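Local atomic coordinates of ATP-dependent kinase YFH7 (Saccharomyces cerevisiae, PDB entry 2GA8), a protein that acts as an ATP-dependent P-loop kinase in yeast and could be involved in assembly of the endoplasmic reticulum membrane. Residues E304-A307 / K308-Q312; V316-I319 / A320-R323; M72-L75 / V76-L79. One frame throughout, in Å; residues are numbered along the deposited sequence.

Contact 1: residues E304-A307 / K308-Q312; sequences ERVA and KRHLQ. With SO4 (sulfate ion), chain F; SO4 (sulfate ion), chain G.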
loop_
_atom_site.group_PDB
_atom_site.type_symbol
_atom_site.label_atom_id
_atom_site.label_comp_id
_atom_site.label_asym_id
_atom_site.label_seq_id
_atom_site.Cartn_x
_atom_site.Cartn_y
_atom_site.Cartn_z
ATOM N N GLU A 304 -5.555 -24.974 -2.831
ATOM C CA GLU A 304 -6.082 -25.232 -4.163
ATOM C C GLU A 304 -6.044 -23.971 -5.009
ATOM O O GLU A 304 -5.683 -24.015 -6.185
ATOM C CB GLU A 304 -7.523 -25.740 -4.086
ATOM C CG GLU A 304 -8.120 -26.033 -5.459
ATOM C CD GLU A 304 -9.608 -26.294 -5.407
ATOM O OE1 GLU A 304 -10.363 -25.365 -5.050
ATOM O OE2 GLU A 304 -10.024 -27.427 -5.723
ATOM N N ARG A 305 -6.421 -22.849 -4.403
ATOM C CA ARG A 305 -6.438 -21.571 -5.101
ATOM C C ARG A 305 -5.054 -21.193 -5.623
ATOM O O ARG A 305 -4.907 -20.811 -6.786
ATOM C CB ARG A 305 -6.977 -20.476 -4.170
ATOM C CG ARG A 305 -7.171 -19.120 -4.831
ATOM C CD ARG A 305 -7.914 -18.138 -3.925
ATOM N NE ARG A 305 -9.286 -18.561 -3.645
ATOM C CZ ARG A 305 -9.640 -19.386 -2.663
ATOM N NH1 ARG A 305 -8.724 -19.886 -1.843
ATOM N NH2 ARG A 305 -10.915 -19.719 -2.503
ATOM N N VAL A 306 -4.041 -21.301 -4.768
ATOM C CA VAL A 306 -2.681 -20.966 -5.158
ATOM C C VAL A 306 -2.125 -21.983 -6.152
ATOM O O VAL A 306 -1.428 -21.620 -7.100
ATOM C CB VAL A 306 -1.752 -20.884 -3.921
ATOM C CG1 VAL A 306 -0.307 -20.676 -4.352
ATOM C CG2 VAL A 306 -2.192 -19.729 -3.030
ATOM N N ALA A 307 -2.433 -23.255 -5.938
ATOM C CA ALA A 307 -1.953 -24.288 -6.851
ATOM C C ALA A 307 -2.480 -23.973 -8.248
ATOM O O ALA A 307 -1.748 -24.066 -9.234
ATOM C CB ALA A 307 -2.437 -25.655 -6.402
ATOM N N LYS A 308 -3.750 -23.588 -8.328
ATOM C CA LYS A 308 -4.357 -23.252 -9.613
ATOM C C LYS A 308 -3.694 -22.047 -10.263
ATOM O O LYS A 308 -3.522 -22.011 -11.480
ATOM C CB LYS A 308 -5.848 -22.975 -9.451
ATOM C CG LYS A 308 -6.699 -24.194 -9.185
ATOM C CD LYS A 308 -8.161 -23.790 -9.232
ATOM C CE LYS A 308 -9.092 -24.969 -9.069
ATOM N NZ LYS A 308 -10.504 -24.500 -9.122
ATOM N N ARG A 309 -3.333 -21.048 -9.460
ATOM C CA ARG A 309 -2.678 -19.863 -10.011
ATOM C C ARG A 309 -1.349 -20.246 -10.642
ATOM O O ARG A 309 -1.004 -19.766 -11.723
ATOM C CB ARG A 309 -2.438 -18.817 -8.922
ATOM C CG ARG A 309 -3.698 -18.176 -8.398
ATOM C CD ARG A 309 -3.355 -17.078 -7.401
ATOM N NE ARG A 309 -4.554 -16.459 -6.851
ATOM C CZ ARG A 309 -4.542 -15.508 -5.923
ATOM N NH1 ARG A 309 -3.388 -15.065 -5.442
ATOM N NH2 ARG A 309 -5.684 -15.003 -5.480
ATOM N N HIS A 310 -0.603 -21.111 -9.967
ATOM C CA HIS A 310 0.683 -21.552 -10.485
ATOM C C HIS A 310 0.509 -22.336 -11.775
ATOM O O HIS A 310 1.327 -22.230 -12.686
ATOM C CB HIS A 310 1.415 -22.414 -9.455
ATOM C CG HIS A 310 2.021 -21.627 -8.337
ATOM N ND1 HIS A 310 1.281 -20.792 -7.529
ATOM C CD2 HIS A 310 3.300 -21.536 -7.903
ATOM C CE1 HIS A 310 2.078 -20.218 -6.646
ATOM N NE2 HIS A 310 3.309 -20.653 -6.850
ATOM N N LEU A 311 -0.555 -23.130 -11.845
ATOM C CA LEU A 311 -0.820 -23.920 -13.042
ATOM C C LEU A 311 -1.212 -23.008 -14.199
ATOM O O LEU A 311 -0.706 -23.150 -15.313
ATOM C CB LEU A 311 -1.946 -24.926 -12.775
ATOM C CG LEU A 311 -2.330 -25.840 -13.946
ATOM C CD1 LEU A 311 -1.131 -26.676 -14.365
ATOM C CD2 LEU A 311 -3.494 -26.738 -13.539
ATOM N N GLN A 312 -2.110 -22.064 -13.930
ATOM C CA GLN A 312 -2.568 -21.137 -14.963
ATOM C C GLN A 312 -1.444 -20.233 -15.432
ATOM O O GLN A 312 -1.438 -19.781 -16.578
ATOM C CB GLN A 312 -3.709 -20.269 -14.437
ATOM C CG GLN A 312 -4.930 -21.037 -13.988
ATOM C CD GLN A 312 -5.966 -20.133 -13.355
ATOM O OE1 GLN A 312 -5.672 -19.404 -12.404
ATOM N NE2 GLN A 312 -7.188 -20.172 -13.877
HETATM S S SO4 F . -8.094 -16.185 -7.737
HETATM O O1 SO4 F . -6.996 -17.167 -7.801
HETATM O O2 SO4 F . -7.834 -15.098 -8.700
HETATM O O3 SO4 F . -9.369 -16.850 -8.070
HETATM O O4 SO4 F . -8.178 -15.624 -6.374
HETATM S S SO4 G . -4.565 -12.587 -2.610
HETATM O O1 SO4 G . -3.360 -13.130 -3.276
HETATM O O2 SO4 G . -4.780 -11.196 -3.049
HETATM O O3 SO4 G . -5.728 -13.424 -2.948
HETATM O O4 SO4 G . -4.363 -12.622 -1.147
HETATM O O HOH W 1 -9.916 -22.601 -6.259
#
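Val306 O is gripped twice by His310. The backbone His310 N reaches it at 3.0 Å, the usual i to i+4 bond of helix 299-312, and the ring atom His310 ND1 adds a second bond of 2.9 Å. This second bond is less straight (138° at the hydrogen) and comes from above the carbonyl plane. With CG beside its own backbone N (chi1 -76°), the imidazole turns back along the helix next to Val306, which brings His310 CE1 to 3.3 Å from Val306 CG1. With an alanine here, Val306 O would probably be left with the backbone donor His310 N alone of these two, and a gap would be likely to open beside Val306 CG1.

On another flank Arg309, extended from CG to NE, offers the edge of its guanidinium to two sulfates. Arg309 NE meets O1 of sulfate F at 2.7 Å in an almost straight bond (175°), and Arg309 NH2 meets O4 of the same ion at 2.7 Å. NH1 and NH2 together hold sulfate G. Sulfate, probably from the crystallisation liquor, is also hydrogen-bonded to Gly34 N, Gly36 N and Lys37 NZ of the P-loop, residues thought by similarity to bind ATP, consistent with Arg309 bordering a phosphate pocket. Glu304 OE1 and Lys308 NZ stay 4.2 Å apart; a water donates to Glu304 OE1 at 3.0 Å and accepts weakly from Lys308 NZ.

Contact 2: residues V316-I319 / A320-R323; sequences VTTI and AEGR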
loop_
_atom_site.group_PDB
_atom_site.type_symbol
_atom_site.label_atom_id
_atom_site.label_comp_id
_atom_site.label_asym_id
_atom_site.label_seq_id
_atom_site.Cartn_x
_atom_site.Cartn_y
_atom_site.Cartn_z
ATOM N N VAL A 316 3.912 -24.500 -12.946
ATOM C CA VAL A 316 3.894 -25.945 -12.734
ATOM C C VAL A 316 3.142 -26.607 -13.887
ATOM O O VAL A 316 2.407 -25.936 -14.607
ATOM C CB VAL A 316 3.202 -26.310 -11.395
ATOM C CG1 VAL A 316 4.029 -25.796 -10.222
ATOM C CG2 VAL A 316 1.802 -25.715 -11.350
ATOM N N THR A 317 3.324 -27.911 -14.070
ATOM C CA THR A 317 2.636 -28.605 -15.159
ATOM C C THR A 317 1.333 -29.265 -14.718
ATOM O O THR A 317 0.489 -29.586 -15.555
ATOM C CB THR A 317 3.530 -29.692 -15.815
ATOM O OG1 THR A 317 3.704 -30.788 -14.912
ATOM C CG2 THR A 317 4.890 -29.115 -16.182
ATOM N N THR A 318 1.174 -29.481 -13.414
ATOM C CA THR A 318 -0.043 -30.103 -12.881
ATOM C C THR A 318 -0.439 -29.469 -11.556
ATOM O O THR A 318 0.395 -28.875 -10.870
ATOM C CB THR A 318 0.143 -31.612 -12.617
ATOM O OG1 THR A 318 1.056 -31.798 -11.525
ATOM C CG2 THR A 318 0.674 -32.312 -13.857
ATOM N N ILE A 319 -1.708 -29.612 -11.189
ATOM C CA ILE A 319 -2.185 -29.058 -9.931
ATOM C C ILE A 319 -1.450 -29.689 -8.741
ATOM O O ILE A 319 -1.202 -29.020 -7.744
ATOM C CB ILE A 319 -3.720 -29.256 -9.764
ATOM C CG1 ILE A 319 -4.222 -28.450 -8.566
ATOM C CG2 ILE A 319 -4.061 -30.722 -9.578
ATOM C CD1 ILE A 319 -4.271 -26.965 -8.826
ATOM N N ALA A 320 -1.091 -30.968 -8.850
ATOM C CA ALA A 320 -0.383 -31.649 -7.763
ATOM C C ALA A 320 0.947 -30.958 -7.478
ATOM O O ALA A 320 1.318 -30.741 -6.318
ATOM C CB ALA A 320 -0.142 -33.117 -8.124
ATOM N N GLU A 321 1.656 -30.613 -8.543
ATOM C CA GLU A 321 2.934 -29.931 -8.419
ATOM C C GLU A 321 2.720 -28.570 -7.764
ATOM O O GLU A 321 3.567 -28.099 -7.002
ATOM C CB GLU A 321 3.572 -29.782 -9.800
ATOM C CG GLU A 321 4.139 -31.097 -10.332
ATOM C CD GLU A 321 4.434 -31.069 -11.818
ATOM O OE1 GLU A 321 4.575 -29.967 -12.386
ATOM O OE2 GLU A 321 4.535 -32.160 -12.417
ATOM N N GLY A 322 1.580 -27.951 -8.060
ATOM C CA GLY A 322 1.257 -26.662 -7.474
ATOM C C GLY A 322 0.976 -26.789 -5.985
ATOM O O GLY A 322 1.392 -25.941 -5.192
ATOM N N ARG A 323 0.255 -27.841 -5.601
ATOM C CA ARG A 323 -0.066 -28.074 -4.194
ATOM C C ARG A 323 1.223 -28.349 -3.421
ATOM O O ARG A 323 1.389 -27.897 -2.284
ATOM C CB ARG A 323 -1.018 -29.272 -4.047
ATOM C CG ARG A 323 -2.417 -29.072 -4.631
ATOM C CD ARG A 323 -3.244 -30.362 -4.529
ATOM N NE ARG A 323 -4.576 -30.244 -5.127
ATOM C CZ ARG A 323 -5.578 -29.543 -4.602
ATOM N NH1 ARG A 323 -5.409 -28.890 -3.459
ATOM N NH2 ARG A 323 -6.753 -29.492 -5.219
#
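Thr317 and Thr318 meet Glu321 in a local contact where the loop after helix 299-312 turns into helix 319-328, near the surface of the protein. The main evidence is the carboxylate oxygen Glu321 OE1, which accepts two bonds from a single residue: Thr317 N donates to it at 2.9 Å and Thr317 OG1 at 2.8 Å. Both donors approach on the syn side and from the same face of the carboxylate, each tilted out of its plane by about 30°. The hydroxyl can join the amide in this because OG1 of Thr317 is placed between its backbone N and carbonyl carbon (chi1 70°). Two bonds to one oxygen should limit how far the carboxylate can turn.

Thr318 is the N-cap residue of the helix. Its OG1 accepts from Glu321 N at 3.3 Å, a capping bond that satisfies an amide of the first turn. The returning interaction from Glu321 goes to Thr317 N, one residue before the N-cap, so the pair differs from a classic capping box. A negative carboxylate at this end of a helix is probably favoured by the helix dipole. The regular backbone bonds begin here as well, with Gly322 N donating to Thr318 O and Arg323 N donating to Ile319 O at 2.8 Å.

Van der Waals contacts accompany the cap. Val316 CB touches Glu321 CB at 3.8 Å, and Val316 CG1 rests near Gly322 N. Ile319 reaches back to Ala307 and Lys308 of helix 299-312. Ile319 CG1 also lies 3.9 Å from Arg323 NE, at a slant to the guanidinium. Arg323 NH1 forms a salt bridge with Glu303.

Contact 3: residues M72-L75 / V76-L79; sequences MVNL and VDSL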
loop_
_atom_site.group_PDB
_atom_site.type_symbol
_atom_site.label_atom_id
_atom_site.label_comp_id
_atom_site.label_asym_id
_atom_site.label_seq_id
_atom_site.Cartn_x
_atom_site.Cartn_y
_atom_site.Cartn_z
ATOM N N MET A 72 1.074 24.403 0.711
ATOM C CA MET A 72 0.974 22.961 0.534
ATOM C C MET A 72 1.792 22.238 1.593
ATOM O O MET A 72 2.874 22.693 1.960
ATOM C CB MET A 72 1.501 22.562 -0.844
ATOM C CG MET A 72 0.754 23.182 -2.000
ATOM S SD MET A 72 -0.968 22.684 -1.991
ATOM C CE MET A 72 -0.818 20.990 -2.535
ATOM N N VAL A 73 1.279 21.115 2.084
ATOM C CA VAL A 73 2.005 20.335 3.079
ATOM C C VAL A 73 3.273 19.830 2.397
ATOM O O VAL A 73 3.208 19.285 1.294
ATOM C CB VAL A 73 1.178 19.118 3.562
ATOM C CG1 VAL A 73 2.000 18.272 4.525
ATOM C CG2 VAL A 73 -0.098 19.594 4.240
ATOM N N ASN A 74 4.424 20.034 3.030
ATOM C CA ASN A 74 5.686 19.573 2.456
ATOM C C ASN A 74 5.859 18.137 2.931
ATOM O O ASN A 74 6.061 17.888 4.115
ATOM C CB ASN A 74 6.854 20.431 2.946
ATOM C CG ASN A 74 8.106 20.232 2.115
ATOM O OD1 ASN A 74 8.523 19.102 1.863
ATOM N ND2 ASN A 74 8.714 21.333 1.687
ATOM N N LEU A 75 5.781 17.191 2.004
ATOM C CA LEU A 75 5.873 15.791 2.381
ATOM C C LEU A 75 7.255 15.166 2.377
ATOM O O LEU A 75 7.494 14.201 3.103
ATOM C CB LEU A 75 4.934 14.971 1.496
ATOM C CG LEU A 75 3.478 15.429 1.594
ATOM C CD1 LEU A 75 2.624 14.660 0.611
ATOM C CD2 LEU A 75 2.985 15.241 3.020
ATOM N N VAL A 76 8.170 15.711 1.587
ATOM C CA VAL A 76 9.504 15.134 1.518
ATOM C C VAL A 76 10.648 16.096 1.809
ATOM O O VAL A 76 11.740 15.955 1.260
ATOM C CB VAL A 76 9.734 14.474 0.143
ATOM C CG1 VAL A 76 8.782 13.301 -0.026
ATOM C CG2 VAL A 76 9.520 15.492 -0.968
ATOM N N ASP A 77 10.398 17.066 2.681
ATOM C CA ASP A 77 11.422 18.034 3.054
ATOM C C ASP A 77 12.514 17.351 3.881
ATOM O O ASP A 77 13.667 17.778 3.876
ATOM C CB ASP A 77 10.794 19.171 3.863
ATOM C CG ASP A 77 10.018 18.669 5.068
ATOM O OD1 ASP A 77 10.633 18.034 5.951
ATOM O OD2 ASP A 77 8.793 18.906 5.130
ATOM N N SER A 78 12.141 16.285 4.583
ATOM C CA SER A 78 13.074 15.538 5.427
ATOM C C SER A 78 14.027 14.661 4.614
ATOM O O SER A 78 14.997 14.125 5.150
ATOM C CB SER A 78 12.299 14.655 6.410
ATOM O OG SER A 78 11.415 15.421 7.207
ATOM N N LEU A 79 13.745 14.512 3.324
ATOM C CA LEU A 79 14.575 13.689 2.453
ATOM C C LEU A 79 15.651 14.503 1.755
ATOM O O LEU A 79 15.444 15.669 1.432
ATOM C CB LEU A 79 13.713 13.003 1.395
ATOM C CG LEU A 79 12.646 12.019 1.876
ATOM C CD1 LEU A 79 12.003 11.370 0.653
ATOM C CD2 LEU A 79 13.270 10.965 2.781
#
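Asn74 and Asp77 make the polar part of the contact, which is a crowd of acceptors more than a set of bonds. Asn74 OD1 comes to 2.9 Å from Asp77 N, yet the angle is too poor for a hydrogen bond. Asn74 OD1 also lies 3.0 Å from Asp77 CB, so the carbonyl end of the Asn74 amide lies against the start of the aspartate side chain. The two groups pass at a slant, amide and carboxylate planes 59° apart. Asp77 CG sits between its backbone N and carbonyl carbon (chi1 54°), which carries Asp77 OD2 to 3.1 Å from Asn74 O. Two acceptors this close would be expected to repel, and Lys204 probably offsets this, since its NZ makes a salt bridge with Asp77 OD2 and a hydrogen bond to Asn74 O, bridging both oxygens.

Backbone bonding gives the second part its shape. Val76 to Leu79 is a type I beta turn, closed by Leu79 N donating to Val76 O at 3.2 Å. A side-chain bond reaches the same acceptor, from Lys110 NZ to Val76 O.

Apolar contact between the two segments is slight, the nearest such approach being Leu75 CB to Val76 CG1 at 4.5 Å. Both side chains also pack on residues outside the two segments. The whole lies in the connection from strand 65-66 to strand 80-81. Leu75 packs on Ile201 and Thr205 of helix 192-206, and it joins Val76 in touching Ile136 of strand 134-136, while Val76 and Leu79 rest on Val124 of strand 123-125.

Along the chain contact 3 comes first, then contact 1, then contact 2. The last two are neighbours, with centres about 8 Å apart: contact 1 occupies helix 299-312, which follows strand 290-296 of the five-stranded parallel sheet, and contact 2 begins the next helix, 319-328. They pack directly, Ala307 CB lying 3.3 Å from Ile319 CD1, so the cap of one helix is joined to the helix that brings Arg309 near the P-loop. Contact 3 lies on the opposite side of the chain's centre, about 43 Å from contact 1 and 49 Å from contact 2 between centres, beside the mixed sheet and away from the ATP site.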